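Local atomic coordinates of diguanylate cyclase (Marinobacter aquaeolei VT8, PDB entry 3IGN), a protein that probably condenses two GTP molecules into cyclic di-GMP with release of diphosphate through its GGDEF domain, the part crystallised here with that product bound. Residues A[24-29]-A[146-151]; A[66-71]-A[117-122]; A[70-75]-A[111-116]. One frame throughout, in Å; residues are numbered along the deposited sequence.

Contact 1. Residues A[24-29]-A[146-151]; sequences NLVDAE and QWMQKA
Trp147 and Val26 carry most of this contact between the helix of residues 24-29 and that of residues 146-151. The valine methyl CG1 meets the CE3-CZ3 side of the indole obliquely, with Val26 CG1 3.8 Å from Trp147 CE3 and 3.9 Å from Trp147 CZ3. Val26 holds CG1 anti to its own backbone nitrogen (chi1 174°), which turns this branch outward to the other helix. Trp147 likewise sends its ring out with CG anti to the nitrogen (chi1 177°), and the long indole spans the gap between two axes that approach no closer than 11.3 Å and cross at 106°. The benzo edge also reaches the backbone: Trp147 CZ3 lies 3.7 Å from Val26 O, with the oxygen in the plane of the ring. One helical turn on, Glu29 lays its methylene across the same edge, Glu29 CG being 4.2 Å from Trp147 CH2, while its carboxylate bends away to weak hydrogen bonds with Gln38 and Thr40. Met148, a selenomethionine, adds its CG at 4.1 Å from Val26 CG1, giving that methyl a second apolar neighbour. At the pyrrole end Trp147 NE1 is hydrogen-bonded to Ala135 O, a bond that helps fix how the buried ring is turned. With an alanine in place of Trp147, Val26 would probably lose its main partner, a gap would open between the helices, and Ala135 O would be left without this donor. The steep crossing confines the contact to a few residues. Below it runs the central sheet of the GGDEF domain: Val26, Trp147 and Met148 all rest on Leu42 of strand 40-47, and Val26 and Glu29 also touch Ile94 of strand 90-96, placing helices 19-36 and 144-160 together on one face.

Contact 2. Residues A[66-71]-A[117-122]; sequences IRHTAD and STVSTS
His68 joins the helix of residues 66-71 to both Ser117 and Val119 of residues 117-122. Ahead of it in the helix, Ile66 faces the sheet, packing on Ile47 and Phe91. His68 comes next and points the other way, its CG anti to the backbone nitrogen (chi1 -178°), so that the imidazole extends out to residues 117-122. At its root His68 CB lies 3.9 Å from Val119 CG2, a methyl that also approaches the ring obliquely, 4.0 Å from His68 CG. At its far end His68 NE2 donates a hydrogen bond of 2.7 Å to Ser117 OG. The bond is nearly straight (167° at the hydrogen), and the oxygen lies almost exactly in the ring plane. Ser117 OG in turn is hydrogen-bonded to Ala113 O in the last turn of helix 100-115, so the hydroxyl links the imidazole to that helix end. Thr69, following His68, turns back to the sheet side, touching Phe45, Ile47 and Phe91 and bonding to Tyr128 OH. The contact thus sits on the side of helix 59-74 turned from the sheet residues that Ile66 and Thr69 touch, where helix 100-115 gives way to the small hairpin in which strand 119-120 pairs with strand 125-126.

Contact 3. Residues A[70-75]-A[111-116]; sequences ADVTRN and REAIEK
Arg111 NH1, on the helix whose Ala113 and Ile114 meet Val72, is gripped by two acceptors, Glu115 OE1 and Asn164 OD1. The link to the glutamate is a hydrogen-bonded salt bridge within the helix, 3.1 Å from Arg111 NH1 to Glu115 OE1, with 163° at the hydrogen. The carboxylate oxygen lies close to the guanidinium plane, yet the nitrogen meets it from well above the plane of the carboxylate. Asn164 also donates to Glu115 OE2, and Glu108 pairs with Arg111 NH2, so this charged group is tied down on the side of helix 100-115 turned from Val72. Residues 70-75 show the same division: Arg74 NH1 forms a salt bridge of 3.0 Å with Asp71 OD1, one helical turn back, away from the interface.

Between the two helices the meeting is purely apolar. Val72 holds CG1 anti to its backbone nitrogen (chi1 170°), which projects this methyl into the angle between two neighbours, with Val72 CG1 3.7 Å from Ala113 CB and 4.0 Å from Ile114 CG1. The small alanine lets the backbones come near, Val72 CA and Ala113 CA being 7.0 Å apart, while Ile114 crosses the valine at a slant and continues to Val130 of the sheet. Close by is the cyclic di-GMP pocket, whose Arg78 and Asp81 probably belong to the RxxD inhibitory site of this family: Asn76 lines it and donates to Val72 O, and the side chain of Ala113 is about 6 Å from that of Arg109, which binds the ligand. No hydrogen bond crosses between the segments and the salt bridges stay within each helix; the chemistry therefore implies that shape and burial of hydrocarbon, more than charge, hold together these two helix ends beside the cyclic di-GMP pocket.

How the contacts relate
All three contacts lie in one GGDEF domain, with contacts 2 and 3 nested along the chain inside the loop closed by contact 1. Contact 1 is remote from the others, its centre 27 Å from that of contact 2 and 23 Å from that of contact 3. Contacts 2 and 3 have centres 9 Å apart, share Ala70 and Asp71 of helix 59-74, and touch where Thr69 CG2 meets Ile114 CD1 at 3.6 Å. Helix 59-74 thus meets helix 100-115 and the strand after it in succession, while contact 1 joins helices 19-36 and 144-160 on the opposite face of the central sheet, so the sheet is packed on both faces, with contact 3 beside the cyclic di-GMP pocket.

Contact 1. Residues A[24-29]-A[146-151]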
ATOM      1  N   ASN A  24       3.994  11.852  -7.471  1.00 24.80           N
ATOM      2  CA  ASN A  24       4.311  13.269  -7.356  1.00 27.53           C
ATOM      3  C   ASN A  24       4.268  13.668  -5.879  1.00 24.38           C
ATOM      4  O   ASN A  24       5.061  14.500  -5.431  1.00 24.27           O
ATOM      5  CB  ASN A  24       3.317  14.111  -8.164  1.00 33.76           C
ATOM      6  CG  ASN A  24       3.561  15.602  -8.014  1.00 42.79           C
ATOM      7  OD1 ASN A  24       2.901  16.274  -7.222  1.00 46.83           O
ATOM      8  ND2 ASN A  24       4.527  16.123  -8.764  1.00 45.73           N
ATOM      9  N   LEU A  25       3.342  13.066  -5.130  1.00 24.46           N
ATOM     10  CA  LEU A  25       3.200  13.334  -3.693  1.00 23.48           C
ATOM     11  C   LEU A  25       4.363  12.717  -2.918  1.00 21.63           C
ATOM     12  O   LEU A  25       4.858  13.299  -1.945  1.00 21.38           O
ATOM     13  CB  LEU A  25       1.869  12.782  -3.177  1.00 26.12           C
ATOM     14  CG  LEU A  25       0.706  13.775  -3.002  1.00 30.95           C
ATOM     15  CD1 LEU A  25       0.705  14.797  -4.112  1.00 36.10           C
ATOM     16  CD2 LEU A  25      -0.612  13.023  -2.946  1.00 29.22           C
ATOM     17  N   VAL A  26       4.798  11.534  -3.341  1.00 18.21           N
ATOM     18  CA  VAL A  26       5.948  10.887  -2.701  1.00 17.90           C
ATOM     19  C   VAL A  26       7.168  11.786  -2.880  1.00 19.87           C
ATOM     20  O   VAL A  26       7.939  12.010  -1.949  1.00 18.69           O
ATOM     21  CB  VAL A  26       6.266   9.514  -3.347  1.00 17.39           C
ATOM     22  CG1 VAL A  26       7.556   8.945  -2.766  1.00 18.00           C
ATOM     23  CG2 VAL A  26       5.128   8.549  -3.093  1.00 18.87           C
ATOM     24  N   ASP A  27       7.343  12.296  -4.091  1.00 20.06           N
ATOM     25  CA  ASP A  27       8.464  13.175  -4.395  1.00 21.15           C
ATOM     26  C   ASP A  27       8.374  14.451  -3.554  1.00 20.66           C
ATOM     27  O   ASP A  27       9.393  14.941  -3.053  1.00 19.41           O
ATOM     28  CB  ASP A  27       8.472  13.506  -5.895  1.00 23.69           C
ATOM     29  CG  ASP A  27       9.699  14.304  -6.320  1.00 31.41           C
ATOM     30  OD1 ASP A  27      10.744  14.230  -5.640  1.00 31.81           O
ATOM     31  OD2 ASP A  27       9.619  14.995  -7.355  1.00 37.28           O
ATOM     32  N   ALA A  28       7.164  14.976  -3.382  1.00 19.03           N
ATOM     33  CA  ALA A  28       6.978  16.191  -2.590  1.00 20.25           C
ATOM     34  C   ALA A  28       7.349  15.935  -1.133  1.00 21.15           C
ATOM     35  O   ALA A  28       8.006  16.768  -0.494  1.00 20.94           O
ATOM     36  CB  ALA A  28       5.539  16.673  -2.688  1.00 20.64           C
ATOM     37  N   GLU A  29       6.937  14.785  -0.601  1.00 19.35           N
ATOM     38  CA  GLU A  29       7.265  14.467   0.788  1.00 18.96           C
ATOM     39  C   GLU A  29       8.772  14.246   0.950  1.00 19.43           C
ATOM     40  O   GLU A  29       9.356  14.624   1.969  1.00 19.25           O
ATOM     41  CB  GLU A  29       6.491  13.236   1.253  1.00 18.20           C
ATOM     42  CG  GLU A  29       6.605  12.942   2.761  1.00 19.67           C
ATOM     43  CD  GLU A  29       5.987  14.025   3.643  1.00 20.06           C
ATOM     44  OE1 GLU A  29       4.971  14.634   3.250  1.00 23.89           O
ATOM     45  OE2 GLU A  29       6.496  14.255   4.755  1.00 22.86           O
ATOM     46  N   GLN A 146      14.494   5.977  -4.957  1.00 22.90           N
ATOM     47  CA  GLN A 146      15.348   5.089  -4.171  1.00 21.81           C
ATOM     48  C   GLN A 146      14.663   4.799  -2.834  1.00 22.17           C
ATOM     49  O   GLN A 146      14.890   3.758  -2.222  1.00 24.42           O
ATOM     50  CB  GLN A 146      16.734   5.724  -3.977  1.00 20.90           C
ATOM     51  CG  GLN A 146      17.570   5.693  -5.256  1.00 24.17           C
ATOM     52  CD  GLN A 146      18.923   6.364  -5.105  1.00 30.72           C
ATOM     53  OE1 GLN A 146      19.405   6.578  -3.990  1.00 30.12           O
ATOM     54  NE2 GLN A 146      19.550   6.692  -6.233  1.00 35.14           N
ATOM     55  N   TRP A 147      13.813   5.726  -2.396  1.00 22.19           N
ATOM     56  CA  TRP A 147      13.050   5.564  -1.163  1.00 21.32           C
ATOM     57  C   TRP A 147      11.982   4.496  -1.443  1.00 20.91           C
ATOM     58  O   TRP A 147      11.770   3.576  -0.651  1.00 21.83           O
ATOM     59  CB  TRP A 147      12.393   6.906  -0.787  1.00 21.75           C
ATOM     60  CG  TRP A 147      11.514   6.880   0.434  1.00 19.79           C
ATOM     61  CD1 TRP A 147      11.559   5.987   1.471  1.00 18.18           C
ATOM     62  CD2 TRP A 147      10.500   7.833   0.773  1.00 17.62           C
ATOM     63  NE1 TRP A 147      10.636   6.325   2.433  1.00 18.31           N
ATOM     64  CE2 TRP A 147       9.975   7.455   2.032  1.00 18.43           C
ATOM     65  CE3 TRP A 147       9.981   8.971   0.133  1.00 19.50           C
ATOM     66  CZ2 TRP A 147       8.955   8.178   2.672  1.00 18.10           C
ATOM     67  CZ3 TRP A 147       8.957   9.693   0.776  1.00 20.20           C
ATOM     68  CH2 TRP A 147       8.462   9.289   2.028  1.00 21.01           C
HETATM   69  N   MSE A 148      11.316   4.625  -2.582  1.00 21.33           N
HETATM   70  CA  MSE A 148      10.295   3.662  -2.961  1.00 22.27           C
HETATM   71  C   MSE A 148      10.920   2.273  -3.099  1.00 22.64           C
HETATM   72  O   MSE A 148      10.292   1.259  -2.770  1.00 24.35           O
HETATM   73  CB  MSE A 148       9.647   4.083  -4.281  1.00 25.35           C
HETATM   74  CG  MSE A 148       8.769   5.311  -4.159  1.00 28.49           C
HETATM   75 SE   MSE A 148       7.842   5.692  -5.819  1.00 42.94          SE
HETATM   76  CE  MSE A 148       7.073   3.947  -6.105  1.00 40.06           C
ATOM     77  N   GLN A 149      12.149   2.240  -3.598  1.00 22.88           N
ATOM     78  CA  GLN A 149      12.864   0.988  -3.781  1.00 26.00           C
ATOM     79  C   GLN A 149      13.047   0.260  -2.461  1.00 24.55           C
ATOM     80  O   GLN A 149      12.890  -0.952  -2.394  1.00 23.50           O
ATOM     81  CB  GLN A 149      14.227   1.238  -4.433  1.00 29.83           C
ATOM     82  CG  GLN A 149      15.048  -0.028  -4.634  1.00 34.55           C
ATOM     83  CD  GLN A 149      16.202   0.174  -5.598  1.00 43.56           C
ATOM     84  OE1 GLN A 149      16.282   1.197  -6.283  1.00 49.40           O
ATOM     85  NE2 GLN A 149      17.096  -0.807  -5.669  1.00 44.83           N
ATOM     86  N   LYS A 150      13.379   0.997  -1.404  1.00 24.55           N
ATOM     87  CA  LYS A 150      13.572   0.386  -0.092  1.00 24.15           C
ATOM     88  C   LYS A 150      12.286  -0.232   0.442  1.00 23.82           C
ATOM     89  O   LYS A 150      12.311  -1.307   1.046  1.00 23.87           O
ATOM     90  CB  LYS A 150      14.107   1.413   0.911  1.00 24.22           C
ATOM     91  CG  LYS A 150      15.536   1.843   0.639  1.00 28.82           C
ATOM     92  CD  LYS A 150      16.496   0.654   0.629  1.00 33.00           C
ATOM     93  CE  LYS A 150      17.007   0.298   2.016  1.00 37.42           C
ATOM     94  NZ  LYS A 150      17.986  -0.825   1.945  1.00 41.16           N
ATOM     95  N   ALA A 151      11.163   0.444   0.222  1.00 22.29           N
ATOM     96  CA  ALA A 151       9.880  -0.070   0.681  1.00 22.81           C
ATOM     97  C   ALA A 151       9.502  -1.308  -0.124  1.00 23.60           C
ATOM     98  O   ALA A 151       8.939  -2.267   0.409  1.00 22.03           O
ATOM     99  CB  ALA A 151       8.796   1.007   0.539  1.00 23.18           C
TER

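Contact 2. Residues A[66-71]-A[117-122]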
ATOM      1  N   ILE A  66      -9.792  -6.075  -5.038  1.00 34.54           N
ATOM      2  CA  ILE A  66      -9.026  -4.840  -5.135  1.00 34.33           C
ATOM      3  C   ILE A  66      -9.813  -3.691  -4.519  1.00 34.07           C
ATOM      4  O   ILE A  66      -9.275  -2.911  -3.735  1.00 33.62           O
ATOM      5  CB  ILE A  66      -8.702  -4.487  -6.605  1.00 32.28           C
ATOM      6  CG1 ILE A  66      -7.602  -5.412  -7.128  1.00 33.73           C
ATOM      7  CG2 ILE A  66      -8.263  -3.040  -6.712  1.00 32.00           C
ATOM      8  CD1 ILE A  66      -7.363  -5.299  -8.621  1.00 33.40           C
ATOM      9  N   ARG A  67     -11.091  -3.588  -4.871  1.00 35.10           N
ATOM     10  CA  ARG A  67     -11.924  -2.518  -4.340  1.00 35.60           C
ATOM     11  C   ARG A  67     -12.057  -2.609  -2.826  1.00 35.87           C
ATOM     12  O   ARG A  67     -12.038  -1.591  -2.135  1.00 36.87           O
ATOM     13  CB  ARG A  67     -13.315  -2.543  -4.980  1.00 41.07           C
ATOM     14  CG  ARG A  67     -13.410  -1.743  -6.262  1.00 47.30           C
ATOM     15  CD  ARG A  67     -14.849  -1.641  -6.749  1.00 53.89           C
ATOM     16  NE  ARG A  67     -15.355  -2.922  -7.227  1.00 58.04           N
ATOM     17  CZ  ARG A  67     -15.722  -3.154  -8.482  1.00 61.24           C
ATOM     18  NH1 ARG A  67     -15.645  -2.188  -9.388  1.00 62.43           N
ATOM     19  NH2 ARG A  67     -16.159  -4.353  -8.835  1.00 62.47           N
ATOM     20  N   HIS A  68     -12.195  -3.823  -2.309  1.00 34.70           N
ATOM     21  CA  HIS A  68     -12.323  -3.998  -0.869  1.00 35.75           C
ATOM     22  C   HIS A  68     -11.031  -3.584  -0.177  1.00 34.50           C
ATOM     23  O   HIS A  68     -11.059  -2.963   0.884  1.00 35.25           O
ATOM     24  CB  HIS A  68     -12.638  -5.452  -0.521  1.00 34.21           C
ATOM     25  CG  HIS A  68     -12.836  -5.683   0.946  1.00 35.17           C
ATOM     26  ND1 HIS A  68     -13.873  -5.114   1.654  1.00 36.96           N
ATOM     27  CD2 HIS A  68     -12.117  -6.399   1.842  1.00 35.74           C
ATOM     28  CE1 HIS A  68     -13.783  -5.467   2.924  1.00 38.44           C
ATOM     29  NE2 HIS A  68     -12.725  -6.247   3.065  1.00 38.71           N
ATOM     30  N   THR A  69      -9.901  -3.945  -0.778  1.00 32.25           N
ATOM     31  CA  THR A  69      -8.599  -3.603  -0.219  1.00 31.47           C
ATOM     32  C   THR A  69      -8.461  -2.083  -0.133  1.00 32.17           C
ATOM     33  O   THR A  69      -7.999  -1.544   0.877  1.00 30.27           O
ATOM     34  CB  THR A  69      -7.460  -4.164  -1.093  1.00 31.68           C
ATOM     35  OG1 THR A  69      -7.588  -5.588  -1.184  1.00 30.75           O
ATOM     36  CG2 THR A  69      -6.103  -3.827  -0.481  1.00 30.55           C
ATOM     37  N   ALA A  70      -8.867  -1.400  -1.195  1.00 30.76           N
ATOM     38  CA  ALA A  70      -8.802   0.055  -1.228  1.00 33.19           C
ATOM     39  C   ALA A  70      -9.740   0.635  -0.175  1.00 32.63           C
ATOM     40  O   ALA A  70      -9.410   1.614   0.490  1.00 31.88           O
ATOM     41  CB  ALA A  70      -9.185   0.569  -2.610  1.00 31.27           C
ATOM     42  N   ASP A  71     -10.917   0.032  -0.030  1.00 33.34           N
ATOM     43  CA  ASP A  71     -11.878   0.510   0.951  1.00 34.72           C
ATOM     44  C   ASP A  71     -11.343   0.335   2.363  1.00 32.43           C
ATOM     45  O   ASP A  71     -11.479   1.228   3.197  1.00 32.51           O
ATOM     46  CB  ASP A  71     -13.218  -0.215   0.800  1.00 37.15           C
ATOM     47  CG  ASP A  71     -13.942   0.170  -0.474  1.00 43.82           C
ATOM     48  OD1 ASP A  71     -13.684   1.276  -0.993  1.00 46.13           O
ATOM     49  OD2 ASP A  71     -14.776  -0.625  -0.953  1.00 48.15           O
ATOM     50  N   SER A 117     -11.430 -10.171   6.665  1.00 39.81           N
ATOM     51  CA  SER A 117     -12.419  -9.875   5.640  1.00 39.96           C
ATOM     52  C   SER A 117     -12.940 -11.070   4.875  1.00 42.98           C
ATOM     53  O   SER A 117     -12.331 -12.135   4.829  1.00 44.61           O
ATOM     54  CB  SER A 117     -11.848  -8.891   4.619  1.00 39.09           C
ATOM     55  OG  SER A 117     -11.685  -7.597   5.166  1.00 38.20           O
ATOM     56  N   THR A 118     -14.100 -10.874   4.278  1.00 42.99           N
ATOM     57  CA  THR A 118     -14.710 -11.891   3.453  1.00 44.64           C
ATOM     58  C   THR A 118     -15.321 -11.146   2.312  1.00 45.49           C
ATOM     59  O   THR A 118     -16.268 -10.392   2.476  1.00 48.84           O
ATOM     60  CB  THR A 118     -15.811 -12.668   4.152  1.00 46.94           C
ATOM     61  OG1 THR A 118     -15.243 -13.480   5.188  1.00 48.18           O
ATOM     62  CG2 THR A 118     -16.524 -13.552   3.142  1.00 48.10           C
ATOM     63  N   VAL A 119     -14.763 -11.347   1.136  1.00 43.54           N
ATOM     64  CA  VAL A 119     -15.295 -10.672  -0.021  1.00 44.76           C
ATOM     65  C   VAL A 119     -16.424 -11.459  -0.630  1.00 50.10           C
ATOM     66  O   VAL A 119     -16.205 -12.465  -1.298  1.00 52.27           O
ATOM     67  CB  VAL A 119     -14.241 -10.447  -1.086  1.00 42.65           C
ATOM     68  CG1 VAL A 119     -14.927 -10.130  -2.402  1.00 43.67           C
ATOM     69  CG2 VAL A 119     -13.347  -9.319  -0.674  1.00 42.70           C
ATOM     70  N   SER A 120     -17.641 -10.999  -0.390  1.00 52.64           N
ATOM     71  CA  SER A 120     -18.799 -11.665  -0.939  1.00 56.09           C
ATOM     72  C   SER A 120     -18.869 -11.362  -2.431  1.00 56.81           C
ATOM     73  O   SER A 120     -19.257 -10.250  -2.839  1.00 57.70           O
ATOM     74  CB  SER A 120     -20.050 -11.176  -0.238  1.00 56.32           C
ATOM     75  N   THR A 121     -18.485 -12.338  -3.249  1.00 57.52           N
ATOM     76  CA  THR A 121     -18.526 -12.152  -4.699  1.00 59.79           C
ATOM     77  C   THR A 121     -19.534 -13.113  -5.336  1.00 61.14           C
ATOM     78  O   THR A 121     -20.010 -14.056  -4.687  1.00 59.93           O
ATOM     79  CB  THR A 121     -17.145 -12.384  -5.293  1.00 61.00           C
ATOM     80  N   SER A 122     -19.851 -12.878  -6.606  1.00 60.33           N
ATOM     81  CA  SER A 122     -20.800 -13.719  -7.322  1.00 59.44           C
ATOM     82  C   SER A 122     -20.190 -15.080  -7.646  1.00 58.63           C
ATOM     83  O   SER A 122     -20.906 -16.025  -7.991  1.00 60.39           O
ATOM     84  CB  SER A 122     -21.237 -13.023  -8.611  1.00 60.41           C
TER

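Contact 3. Residues A[70-75]-A[111-116]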
ATOM      1  N   ALA A  70      -8.867  -1.400  -1.195  1.00 30.76           N
ATOM      2  CA  ALA A  70      -8.802   0.055  -1.228  1.00 33.19           C
ATOM      3  C   ALA A  70      -9.740   0.635  -0.175  1.00 32.63           C
ATOM      4  O   ALA A  70      -9.410   1.614   0.490  1.00 31.88           O
ATOM      5  CB  ALA A  70      -9.185   0.569  -2.610  1.00 31.27           C
ATOM      6  N   ASP A  71     -10.917   0.032  -0.030  1.00 33.34           N
ATOM      7  CA  ASP A  71     -11.878   0.510   0.951  1.00 34.72           C
ATOM      8  C   ASP A  71     -11.343   0.335   2.363  1.00 32.43           C
ATOM      9  O   ASP A  71     -11.479   1.228   3.197  1.00 32.51           O
ATOM     10  CB  ASP A  71     -13.218  -0.215   0.800  1.00 37.15           C
ATOM     11  CG  ASP A  71     -13.942   0.170  -0.474  1.00 43.82           C
ATOM     12  OD1 ASP A  71     -13.684   1.276  -0.993  1.00 46.13           O
ATOM     13  OD2 ASP A  71     -14.776  -0.625  -0.953  1.00 48.15           O
ATOM     14  N   VAL A  72     -10.731  -0.812   2.631  1.00 32.05           N
ATOM     15  CA  VAL A  72     -10.167  -1.067   3.948  1.00 32.35           C
ATOM     16  C   VAL A  72      -9.088  -0.024   4.227  1.00 34.01           C
ATOM     17  O   VAL A  72      -8.998   0.516   5.331  1.00 33.28           O
ATOM     18  CB  VAL A  72      -9.538  -2.474   4.030  1.00 32.31           C
ATOM     19  CG1 VAL A  72      -8.750  -2.616   5.321  1.00 33.14           C
ATOM     20  CG2 VAL A  72     -10.636  -3.537   3.970  1.00 32.83           C
ATOM     21  N   THR A  73      -8.283   0.261   3.210  1.00 30.93           N
ATOM     22  CA  THR A  73      -7.198   1.229   3.335  1.00 28.86           C
ATOM     23  C   THR A  73      -7.757   2.627   3.585  1.00 31.24           C
ATOM     24  O   THR A  73      -7.388   3.291   4.554  1.00 29.66           O
ATOM     25  CB  THR A  73      -6.347   1.258   2.054  1.00 28.83           C
ATOM     26  OG1 THR A  73      -5.833  -0.055   1.797  1.00 30.67           O
ATOM     27  CG2 THR A  73      -5.187   2.243   2.196  1.00 28.99           C
ATOM     28  N   ARG A  74      -8.652   3.060   2.704  1.00 32.36           N
ATOM     29  CA  ARG A  74      -9.264   4.377   2.807  1.00 35.66           C
ATOM     30  C   ARG A  74      -9.925   4.604   4.162  1.00 35.85           C
ATOM     31  O   ARG A  74      -9.816   5.685   4.739  1.00 34.81           O
ATOM     32  CB  ARG A  74     -10.298   4.563   1.688  1.00 38.38           C
ATOM     33  CG  ARG A  74     -11.085   5.866   1.773  1.00 44.62           C
ATOM     34  CD  ARG A  74     -12.131   5.974   0.677  1.00 48.62           C
ATOM     35  NE  ARG A  74     -11.532   6.033  -0.652  1.00 53.51           N
ATOM     36  CZ  ARG A  74     -11.606   5.059  -1.553  1.00 54.04           C
ATOM     37  NH1 ARG A  74     -12.260   3.939  -1.275  1.00 55.09           N
ATOM     38  NH2 ARG A  74     -11.022   5.209  -2.733  1.00 52.96           N
ATOM     39  N   ASN A  75     -10.591   3.578   4.682  1.00 37.05           N
ATOM     40  CA  ASN A  75     -11.279   3.701   5.959  1.00 41.92           C
ATOM     41  C   ASN A  75     -10.414   3.416   7.179  1.00 41.63           C
ATOM     42  O   ASN A  75     -10.890   3.483   8.309  1.00 43.73           O
ATOM     43  CB  ASN A  75     -12.509   2.790   5.972  1.00 46.37           C
ATOM     44  CG  ASN A  75     -13.505   3.151   4.889  1.00 49.71           C
ATOM     45  OD1 ASN A  75     -13.935   4.298   4.791  1.00 52.57           O
ATOM     46  ND2 ASN A  75     -13.877   2.176   4.070  1.00 51.15           N
ATOM     47  N   ARG A 111      -3.585  -4.938   7.781  1.00 33.20           N
ATOM     48  CA  ARG A 111      -3.363  -6.363   7.524  1.00 34.68           C
ATOM     49  C   ARG A 111      -4.444  -7.197   8.190  1.00 34.67           C
ATOM     50  O   ARG A 111      -5.035  -8.075   7.568  1.00 35.71           O
ATOM     51  CB  ARG A 111      -2.012  -6.828   8.074  1.00 34.26           C
ATOM     52  CG  ARG A 111      -1.607  -8.240   7.627  1.00 34.58           C
ATOM     53  CD  ARG A 111      -0.544  -8.834   8.543  1.00 35.98           C
ATOM     54  NE  ARG A 111      -1.042  -8.946   9.910  1.00 38.22           N
ATOM     55  CZ  ARG A 111      -1.988  -9.797  10.291  1.00 39.78           C
ATOM     56  NH1 ARG A 111      -2.534 -10.627   9.412  1.00 37.11           N
ATOM     57  NH2 ARG A 111      -2.415  -9.797  11.547  1.00 42.03           N
ATOM     58  N   GLU A 112      -4.694  -6.920   9.464  1.00 35.62           N
ATOM     59  CA  GLU A 112      -5.692  -7.666  10.219  1.00 37.07           C
ATOM     60  C   GLU A 112      -7.096  -7.462   9.669  1.00 38.38           C
ATOM     61  O   GLU A 112      -7.879  -8.409   9.588  1.00 38.73           O
ATOM     62  CB  GLU A 112      -5.645  -7.258  11.693  1.00 40.27           C
ATOM     63  CG  GLU A 112      -6.241  -8.295  12.632  1.00 46.90           C
ATOM     64  CD  GLU A 112      -6.054  -7.929  14.096  1.00 55.86           C
ATOM     65  OE1 GLU A 112      -5.004  -7.337  14.428  1.00 59.70           O
ATOM     66  OE2 GLU A 112      -6.946  -8.245  14.913  1.00 58.97           O
ATOM     67  N   ALA A 113      -7.418  -6.230   9.288  1.00 37.70           N
ATOM     68  CA  ALA A 113      -8.740  -5.936   8.750  1.00 37.78           C
ATOM     69  C   ALA A 113      -8.962  -6.718   7.462  1.00 38.08           C
ATOM     70  O   ALA A 113     -10.072  -7.168   7.177  1.00 36.69           O
ATOM     71  CB  ALA A 113      -8.883  -4.443   8.493  1.00 37.92           C
ATOM     72  N   ILE A 114      -7.900  -6.883   6.683  1.00 38.13           N
ATOM     73  CA  ILE A 114      -7.995  -7.621   5.433  1.00 37.46           C
ATOM     74  C   ILE A 114      -8.086  -9.118   5.723  1.00 37.28           C
ATOM     75  O   ILE A 114      -8.870  -9.833   5.103  1.00 38.92           O
ATOM     76  CB  ILE A 114      -6.775  -7.341   4.528  1.00 38.66           C
ATOM     77  CG1 ILE A 114      -6.780  -5.862   4.119  1.00 38.66           C
ATOM     78  CG2 ILE A 114      -6.779  -8.288   3.329  1.00 38.78           C
ATOM     79  CD1 ILE A 114      -6.520  -5.594   2.651  1.00 38.71           C
ATOM     80  N   GLU A 115      -7.289  -9.579   6.680  1.00 35.96           N
ATOM     81  CA  GLU A 115      -7.270 -10.990   7.055  1.00 35.70           C
ATOM     82  C   GLU A 115      -8.641 -11.447   7.564  1.00 36.12           C
ATOM     83  O   GLU A 115      -9.071 -12.566   7.280  1.00 36.38           O
ATOM     84  CB  GLU A 115      -6.204 -11.225   8.130  1.00 38.42           C
ATOM     85  CG  GLU A 115      -5.929 -12.686   8.464  1.00 43.33           C
ATOM     86  CD  GLU A 115      -4.889 -12.838   9.564  1.00 48.21           C
ATOM     87  OE1 GLU A 115      -4.992 -12.117  10.577  1.00 51.79           O
ATOM     88  OE2 GLU A 115      -3.974 -13.678   9.426  1.00 50.52           O
ATOM     89  N   LYS A 116      -9.328 -10.575   8.298  1.00 38.18           N
ATOM     90  CA  LYS A 116     -10.647 -10.890   8.846  1.00 41.15           C
ATOM     91  C   LYS A 116     -11.779 -10.649   7.853  1.00 41.20           C
ATOM     92  O   LYS A 116     -12.947 -10.910   8.154  1.00 43.02           O
ATOM     93  CB  LYS A 116     -10.891 -10.071  10.104  1.00 41.24           C
TER